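Local coordinates for protein leucine aminopeptidase (Legionella pneumophila, PDB 5GNE) that probably removes amino-terminal residues from peptides as a two-zinc aminopeptidase of the M28 family, at residues G183-I188 with P229-A234; G189-T194 with A237-L242; A268-N273 with L350-L355. All coordinates share one frame; numbering follows the deposited sequence.

All three contacts lie in the M28 peptidase part of the chain, around one mixed beta-sheet. Contact 1 zips strand 185-191 to strand 230-235 inside that sheet, and contact 2 follows where the same two strands run out into loops at the two-zinc site; their centres are about 18 Å apart, and their segments alternate along the chain. Contact 3 comes later in sequence, with its centre about 19 Å from that of contact 2 and about 26 Å from that of contact 1. It joins the loop after strand 259-264 to the start of helix 355-373. The sheet thus carries metal ligands at or just past its strand ends, with the last helix packed against it.

Contact 1. Residues G183-I188 with P229-A234; sequences GEAIVI and PIYFIA. With SO4 (sulfate ion), chain E.
Strands 185-191 and 230-235 are the two parallel strands of a beta-alpha-beta unit whose crossover contains helix 202-221, and Ile186, Val187 and Ile188 pair here with Ile230, Tyr231 and Phe232 in the mixed sheet of the M28 peptidase fold. The ladder alternates as parallel strands do. Ile186 N donates to Pro229 O at 3.0 Å and Ile186 O accepts from Tyr231 N, a nearly straight bond (N-H...O 172°); Ile188 N then reaches Tyr231 O, and Ile188 O receives Ile233 N at 2.8 Å with a more bent N-H...O angle of 142°. Ile186 and Ile188 share one face of the sheet with Ile230 and Phe232. There Ile186 and Ile230 lie side by side, pointing the same way, with CD1 of Ile186 3.7 Å from CD1 of Ile230, while Ile188 CG1 rests against Phe232 CE2 at 3.9 Å. Phe368, Ile369 and Leu372 of helix 355-373 and Met215 of helix 202-221 pack over parts of this layer. On the other face Val187 meets Tyr231 and Ile233: its CG1, anti to the backbone N (chi1 175°), touches Ile233 CD1 at 3.6 Å, and its CG2 lies by Tyr231 CB. The Tyr231 ring also meets Phe252 edge-to-face. At the start of the strand a sulfate, probably from the crystallisation liquor, takes a hydrogen bond from Glu184 N through its O3 at 2.7 Å and another from Arg228. Beside Pro229, Ala185 CB comes in at the edge of the Tyr231 ring, near its plane, 3.5 Å from CE1.

Contact 2. Residues G189-T194 with A237-L242; sequences GAHIDT and AEERGL. With ZN (zinc ion), chain D; ZN (zinc ion), chain C.
His191 holds CG between the backbone N and the carbonyl carbon (chi1 75°), as does Asp193, and Glu238 puts CG anti to its N and then bends at chi2, a combination that lays its carboxylate over one face of the His191 imidazole. The two planes are 17° apart, with Glu238 OE1 3.1 Å from His191 NE2; no hydrogen is shared, because NE2 is spent on a zinc ion at 2.3 Å. Glu238 CB adds a CH-pi contact to the same ring. Across the ring, His191 ND1 donates to Asp193 OD1 at 2.7 Å, 31° out of the ring plane, which would fix the ring's rotation for the metal. The other carboxylate oxygen, Asp193 OD2, uses its syn lone pair to take Glu239 N at 2.8 Å, and so ties the histidine's second shell to the turn Ala237-Arg240. Glu239 OE2 binds the second zinc ion, and a water on that ion donates to Glu238 OE2. Asp204 and Asp266 complete the protein ligands of the first metal, and Asp204 and His344 those of the second. The site lies at the end of strand 185-191 and just past strand 230-235, beside the start of helix 202-221, with helix 243-254 following the turn.

Contact 3. Residues A268-N273 with L350-L355; sequences AGYRAN and LDILNL
Gly269 and Leu353 bring their backbones to 5.0 Å between CA atoms, and one nearly straight bond joins the loops: Asn354 N gives its hydrogen to Gly269 O at 2.5 Å, a distance too short to be taken literally. Leu353 CA also approaches that oxygen. Leu353 CD2 lies against the Gly269 carbonyl, 3.9 Å from its O. Arg271, extended from CG to NE, crosses Asn354 obliquely, whose CG stands anti to the backbone N (chi1 -172°). The guanidinium and amide planes are 24° apart and stacked, with Asn354 OD1 over the centre of the guanidinium, 3.6 Å from Arg271 CZ. This is a stack and not a hydrogen bond: OD1 accepts from His357 N, while Arg271 NH1 donates to Ala274 O. Leu353 also packs against Ala202 and Asp203 at the start of helix 202-221. Asn354 is thus the N-cap of helix 355-373, a side-chain cap that begins the last helix of the chain where the loop after strand 259-264 meets it.

Contact 1. Residues G183-I188 with P229-A234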
# COMPACT_ATOMS: atom_id res chain seq x y z
N GLY A 183 12.25 11.58 16.27
CA GLY A 183 12.21 10.14 16.17
C GLY A 183 11.86 9.52 14.84
O GLY A 183 11.59 10.19 13.83
N GLU A 184 11.80 8.20 14.84
CA GLU A 184 11.51 7.49 13.61
C GLU A 184 10.02 7.54 13.39
O GLU A 184 9.22 7.46 14.32
CB GLU A 184 11.99 6.05 13.68
CG GLU A 184 13.47 5.86 13.95
CD GLU A 184 13.82 4.41 14.17
OE1 GLU A 184 14.40 3.79 13.25
OE2 GLU A 184 13.51 3.87 15.26
N ALA A 185 9.66 7.72 12.14
CA ALA A 185 8.28 7.95 11.79
C ALA A 185 7.49 6.64 11.70
O ALA A 185 8.04 5.53 11.65
CB ALA A 185 8.21 8.72 10.48
N ILE A 186 6.17 6.79 11.67
CA ILE A 186 5.29 5.69 11.38
C ILE A 186 4.70 5.99 10.04
O ILE A 186 4.40 7.14 9.75
CB ILE A 186 4.23 5.51 12.45
CG1 ILE A 186 4.92 5.14 13.76
CG2 ILE A 186 3.27 4.39 12.10
CD1 ILE A 186 4.02 5.37 14.92
N VAL A 187 4.60 4.98 9.18
CA VAL A 187 4.03 5.15 7.86
C VAL A 187 2.79 4.27 7.67
O VAL A 187 2.81 3.05 7.94
CB VAL A 187 5.06 4.84 6.75
CG1 VAL A 187 4.41 4.90 5.39
CG2 VAL A 187 6.23 5.81 6.82
N ILE A 188 1.73 4.90 7.20
CA ILE A 188 0.53 4.23 6.74
C ILE A 188 0.39 4.48 5.24
O ILE A 188 0.49 5.64 4.78
CB ILE A 188 -0.77 4.79 7.42
CG1 ILE A 188 -0.54 5.07 8.90
CG2 ILE A 188 -1.94 3.85 7.16
CD1 ILE A 188 -0.21 3.83 9.70
N PRO A 229 6.36 11.61 14.07
CA PRO A 229 5.59 11.90 12.85
C PRO A 229 4.83 10.66 12.37
O PRO A 229 5.37 9.55 12.40
CB PRO A 229 6.66 12.29 11.83
CG PRO A 229 7.91 12.51 12.64
CD PRO A 229 7.81 11.63 13.82
N ILE A 230 3.61 10.87 11.88
CA ILE A 230 2.83 9.84 11.25
C ILE A 230 2.62 10.22 9.81
O ILE A 230 2.10 11.28 9.52
CB ILE A 230 1.44 9.68 11.91
CG1 ILE A 230 1.59 9.63 13.42
CG2 ILE A 230 0.73 8.43 11.36
CD1 ILE A 230 2.56 8.57 13.93
N TYR A 231 2.99 9.33 8.90
CA TYR A 231 2.75 9.58 7.49
C TYR A 231 1.52 8.86 6.98
O TYR A 231 1.24 7.69 7.34
CB TYR A 231 3.96 9.15 6.64
CG TYR A 231 5.15 10.05 6.74
CD1 TYR A 231 6.06 9.93 7.79
CD2 TYR A 231 5.39 11.03 5.77
CE1 TYR A 231 7.17 10.78 7.88
CE2 TYR A 231 6.49 11.87 5.85
CZ TYR A 231 7.37 11.74 6.91
OH TYR A 231 8.46 12.56 7.00
N PHE A 232 0.78 9.54 6.13
CA PHE A 232 -0.29 8.86 5.43
C PHE A 232 -0.00 9.02 3.95
O PHE A 232 0.21 10.13 3.48
CB PHE A 232 -1.65 9.41 5.80
CG PHE A 232 -1.97 9.28 7.27
CD1 PHE A 232 -1.57 10.27 8.17
CD2 PHE A 232 -2.68 8.19 7.74
CE1 PHE A 232 -1.86 10.15 9.51
CE2 PHE A 232 -2.97 8.07 9.08
CZ PHE A 232 -2.57 9.05 9.97
N ILE A 233 0.04 7.90 3.24
CA ILE A 233 0.45 7.88 1.85
C ILE A 233 -0.55 7.24 0.90
O ILE A 233 -1.12 6.18 1.16
CB ILE A 233 1.82 7.17 1.69
CG1 ILE A 233 2.85 7.80 2.64
CG2 ILE A 233 2.31 7.32 0.29
CD1 ILE A 233 4.20 7.18 2.60
N ALA A 234 -0.77 7.92 -0.22
CA ALA A 234 -1.50 7.38 -1.37
C ALA A 234 -0.55 7.06 -2.54
O ALA A 234 -0.07 7.98 -3.23
CB ALA A 234 -2.57 8.36 -1.80
S SO4 E . 13.24 6.51 18.31
O1 SO4 E . 12.85 7.37 19.42
O2 SO4 E . 12.66 5.17 18.47
O3 SO4 E . 12.78 7.10 17.05
O4 SO4 E . 14.69 6.41 18.27

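Contact 2. Residues G189-T194 with A237-L242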
# COMPACT_ATOMS: atom_id res chain seq x y z
N GLY A 189 0.11 3.46 4.46
CA GLY A 189 -0.00 3.64 3.03
C GLY A 189 -1.10 2.79 2.42
O GLY A 189 -1.48 1.75 2.96
N ALA A 190 -1.60 3.24 1.27
CA ALA A 190 -2.56 2.49 0.48
C ALA A 190 -2.38 2.97 -0.94
O ALA A 190 -1.86 4.05 -1.15
CB ALA A 190 -3.99 2.75 0.98
N HIS A 191 -2.76 2.19 -1.93
CA HIS A 191 -2.61 2.68 -3.30
C HIS A 191 -3.92 3.20 -3.87
O HIS A 191 -4.98 2.64 -3.60
CB HIS A 191 -1.99 1.61 -4.20
CG HIS A 191 -2.90 0.49 -4.60
ND1 HIS A 191 -3.68 0.55 -5.74
CD2 HIS A 191 -3.06 -0.76 -4.10
CE1 HIS A 191 -4.33 -0.60 -5.89
NE2 HIS A 191 -3.98 -1.41 -4.91
N ILE A 192 -3.82 4.32 -4.59
CA ILE A 192 -4.97 5.08 -5.08
C ILE A 192 -5.45 4.60 -6.44
O ILE A 192 -6.57 4.89 -6.85
CB ILE A 192 -4.62 6.58 -5.20
CG1 ILE A 192 -5.87 7.45 -5.33
CG2 ILE A 192 -3.73 6.81 -6.40
CD1 ILE A 192 -6.59 7.71 -4.05
N ASP A 193 -4.60 3.87 -7.14
CA ASP A 193 -4.82 3.63 -8.56
C ASP A 193 -5.61 2.37 -8.81
O ASP A 193 -5.90 1.59 -7.89
CB ASP A 193 -3.48 3.57 -9.29
CG ASP A 193 -2.76 2.29 -9.01
OD1 ASP A 193 -2.67 2.01 -7.80
OD2 ASP A 193 -2.33 1.58 -9.96
N THR A 194 -6.01 2.21 -10.06
CA THR A 194 -6.64 0.99 -10.53
C THR A 194 -6.19 0.68 -11.96
O THR A 194 -5.48 1.48 -12.56
CB THR A 194 -8.15 1.12 -10.48
OG1 THR A 194 -8.76 -0.16 -10.69
CG2 THR A 194 -8.59 2.07 -11.55
N ALA A 237 0.06 4.22 -9.17
CA ALA A 237 0.56 3.18 -10.06
C ALA A 237 0.95 1.86 -9.40
O ALA A 237 1.87 1.15 -9.89
CB ALA A 237 1.79 3.75 -10.81
N GLU A 238 0.26 1.48 -8.34
CA GLU A 238 0.55 0.18 -7.73
C GLU A 238 0.26 -0.95 -8.73
O GLU A 238 0.89 -1.99 -8.71
CB GLU A 238 -0.23 -0.01 -6.45
CG GLU A 238 0.06 -1.31 -5.70
CD GLU A 238 -0.84 -2.46 -6.14
OE1 GLU A 238 -1.77 -2.23 -6.95
OE2 GLU A 238 -0.62 -3.60 -5.67
N GLU A 239 -0.70 -0.69 -9.62
CA GLU A 239 -1.11 -1.67 -10.61
C GLU A 239 -0.14 -1.72 -11.78
O GLU A 239 -0.35 -2.45 -12.73
CB GLU A 239 -2.56 -1.39 -11.08
CG GLU A 239 -3.64 -1.54 -9.94
CD GLU A 239 -3.82 -2.98 -9.50
OE1 GLU A 239 -3.07 -3.83 -10.04
OE2 GLU A 239 -4.71 -3.29 -8.65
N ARG A 240 0.95 -0.98 -11.67
CA ARG A 240 2.03 -0.98 -12.68
C ARG A 240 3.35 -1.45 -12.06
O ARG A 240 4.33 -0.72 -12.05
CB ARG A 240 2.20 0.43 -13.29
CG ARG A 240 0.86 1.11 -13.61
CD ARG A 240 0.14 0.44 -14.79
NE ARG A 240 -1.14 1.09 -15.03
CZ ARG A 240 -1.86 1.04 -16.15
NH1 ARG A 240 -1.42 0.37 -17.21
NH2 ARG A 240 -3.01 1.69 -16.21
N GLY A 241 3.36 -2.66 -11.53
CA GLY A 241 4.55 -3.20 -10.90
C GLY A 241 5.05 -2.43 -9.69
O GLY A 241 6.26 -2.29 -9.49
N LEU A 242 4.12 -1.89 -8.92
CA LEU A 242 4.43 -1.22 -7.65
C LEU A 242 5.32 -0.00 -7.82
O LEU A 242 6.01 0.40 -6.89
CB LEU A 242 5.10 -2.20 -6.67
CG LEU A 242 4.51 -3.61 -6.58
CD1 LEU A 242 5.22 -4.41 -5.48
CD2 LEU A 242 3.03 -3.58 -6.38
ZN ZN D . -4.26 -3.61 -4.36
ZN ZN C . -4.16 -5.06 -7.21
O HOH W 1 -7.42 -2.20 -8.78
O HOH W 2 -2.92 -5.86 -5.77

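Contact 3. Residues A268-N273 with L350-L355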
# COMPACT_ATOMS: atom_id res chain seq x y z
N ALA A 268 -9.12 -3.67 2.21
CA ALA A 268 -9.55 -3.70 3.60
C ALA A 268 -11.07 -3.80 3.79
O ALA A 268 -11.57 -3.46 4.86
CB ALA A 268 -9.03 -2.49 4.31
N GLY A 269 -11.80 -4.18 2.74
CA GLY A 269 -13.24 -4.04 2.80
C GLY A 269 -14.17 -5.15 2.36
O GLY A 269 -15.39 -5.00 2.45
N TYR A 270 -13.62 -6.25 1.89
CA TYR A 270 -14.45 -7.32 1.36
C TYR A 270 -14.38 -8.53 2.24
O TYR A 270 -13.30 -9.00 2.57
CB TYR A 270 -14.03 -7.69 -0.06
CG TYR A 270 -14.71 -8.94 -0.59
CD1 TYR A 270 -16.00 -8.89 -1.09
CD2 TYR A 270 -14.05 -10.16 -0.61
CE1 TYR A 270 -16.62 -10.03 -1.60
CE2 TYR A 270 -14.67 -11.30 -1.11
CZ TYR A 270 -15.95 -11.22 -1.61
OH TYR A 270 -16.55 -12.35 -2.10
N ARG A 271 -15.55 -9.03 2.62
CA ARG A 271 -15.60 -10.28 3.35
C ARG A 271 -16.09 -11.38 2.44
O ARG A 271 -17.04 -11.19 1.70
CB ARG A 271 -16.48 -10.18 4.58
CG ARG A 271 -15.91 -9.27 5.63
CD ARG A 271 -16.58 -9.57 6.94
NE ARG A 271 -16.22 -8.63 8.00
CZ ARG A 271 -17.01 -8.35 9.02
NH1 ARG A 271 -18.18 -8.96 9.13
NH2 ARG A 271 -16.63 -7.49 9.95
N ALA A 272 -15.39 -12.51 2.46
CA ALA A 272 -15.79 -13.67 1.67
C ALA A 272 -17.13 -14.19 2.20
O ALA A 272 -18.08 -14.39 1.44
CB ALA A 272 -14.72 -14.74 1.72
N ASN A 273 -17.19 -14.43 3.51
CA ASN A 273 -18.44 -14.67 4.22
C ASN A 273 -18.79 -13.43 5.04
O ASN A 273 -18.10 -13.12 6.00
CB ASN A 273 -18.34 -15.90 5.11
CG ASN A 273 -17.56 -17.03 4.46
OD1 ASN A 273 -18.01 -17.64 3.48
ND2 ASN A 273 -16.38 -17.32 5.00
N LEU A 350 -18.70 -0.69 -5.06
CA LEU A 350 -19.08 -0.19 -3.75
C LEU A 350 -19.91 -1.21 -2.96
O LEU A 350 -19.72 -1.39 -1.76
CB LEU A 350 -19.86 1.12 -3.92
CG LEU A 350 -20.33 1.88 -2.68
CD1 LEU A 350 -19.13 2.38 -1.90
CD2 LEU A 350 -21.26 3.04 -3.04
N ASP A 351 -20.84 -1.88 -3.63
CA ASP A 351 -21.81 -2.74 -2.95
C ASP A 351 -21.23 -4.05 -2.42
O ASP A 351 -21.87 -4.79 -1.67
CB ASP A 351 -22.93 -3.03 -3.93
CG ASP A 351 -23.40 -1.78 -4.59
OD1 ASP A 351 -24.28 -1.09 -4.01
OD2 ASP A 351 -22.80 -1.44 -5.64
N ILE A 352 -19.99 -4.29 -2.80
CA ILE A 352 -19.21 -5.43 -2.38
C ILE A 352 -18.52 -5.18 -1.02
O ILE A 352 -18.22 -6.12 -0.27
CB ILE A 352 -18.18 -5.71 -3.49
CG1 ILE A 352 -18.92 -5.96 -4.80
CG2 ILE A 352 -17.24 -6.83 -3.15
CD1 ILE A 352 -19.93 -7.02 -4.68
N LEU A 353 -18.33 -3.90 -0.68
CA LEU A 353 -17.66 -3.50 0.57
C LEU A 353 -18.45 -3.79 1.83
O LEU A 353 -19.65 -3.54 1.88
CB LEU A 353 -17.32 -2.01 0.53
CG LEU A 353 -16.39 -1.68 -0.63
CD1 LEU A 353 -16.06 -0.20 -0.73
CD2 LEU A 353 -15.15 -2.55 -0.58
N ASN A 354 -17.78 -4.35 2.83
CA ASN A 354 -18.34 -4.49 4.17
C ASN A 354 -17.86 -3.37 5.11
O ASN A 354 -16.67 -3.32 5.46
CB ASN A 354 -17.97 -5.86 4.75
CG ASN A 354 -18.67 -6.16 6.07
OD1 ASN A 354 -18.34 -5.60 7.11
ND2 ASN A 354 -19.66 -7.04 6.02
N LEU A 355 -18.76 -2.50 5.54
CA LEU A 355 -18.39 -1.35 6.38
C LEU A 355 -17.94 -1.77 7.77
O LEU A 355 -17.05 -1.12 8.32
CB LEU A 355 -19.51 -0.32 6.49
CG LEU A 355 -19.13 1.00 7.20
CD1 LEU A 355 -17.88 1.67 6.65
CD2 LEU A 355 -20.27 1.98 7.16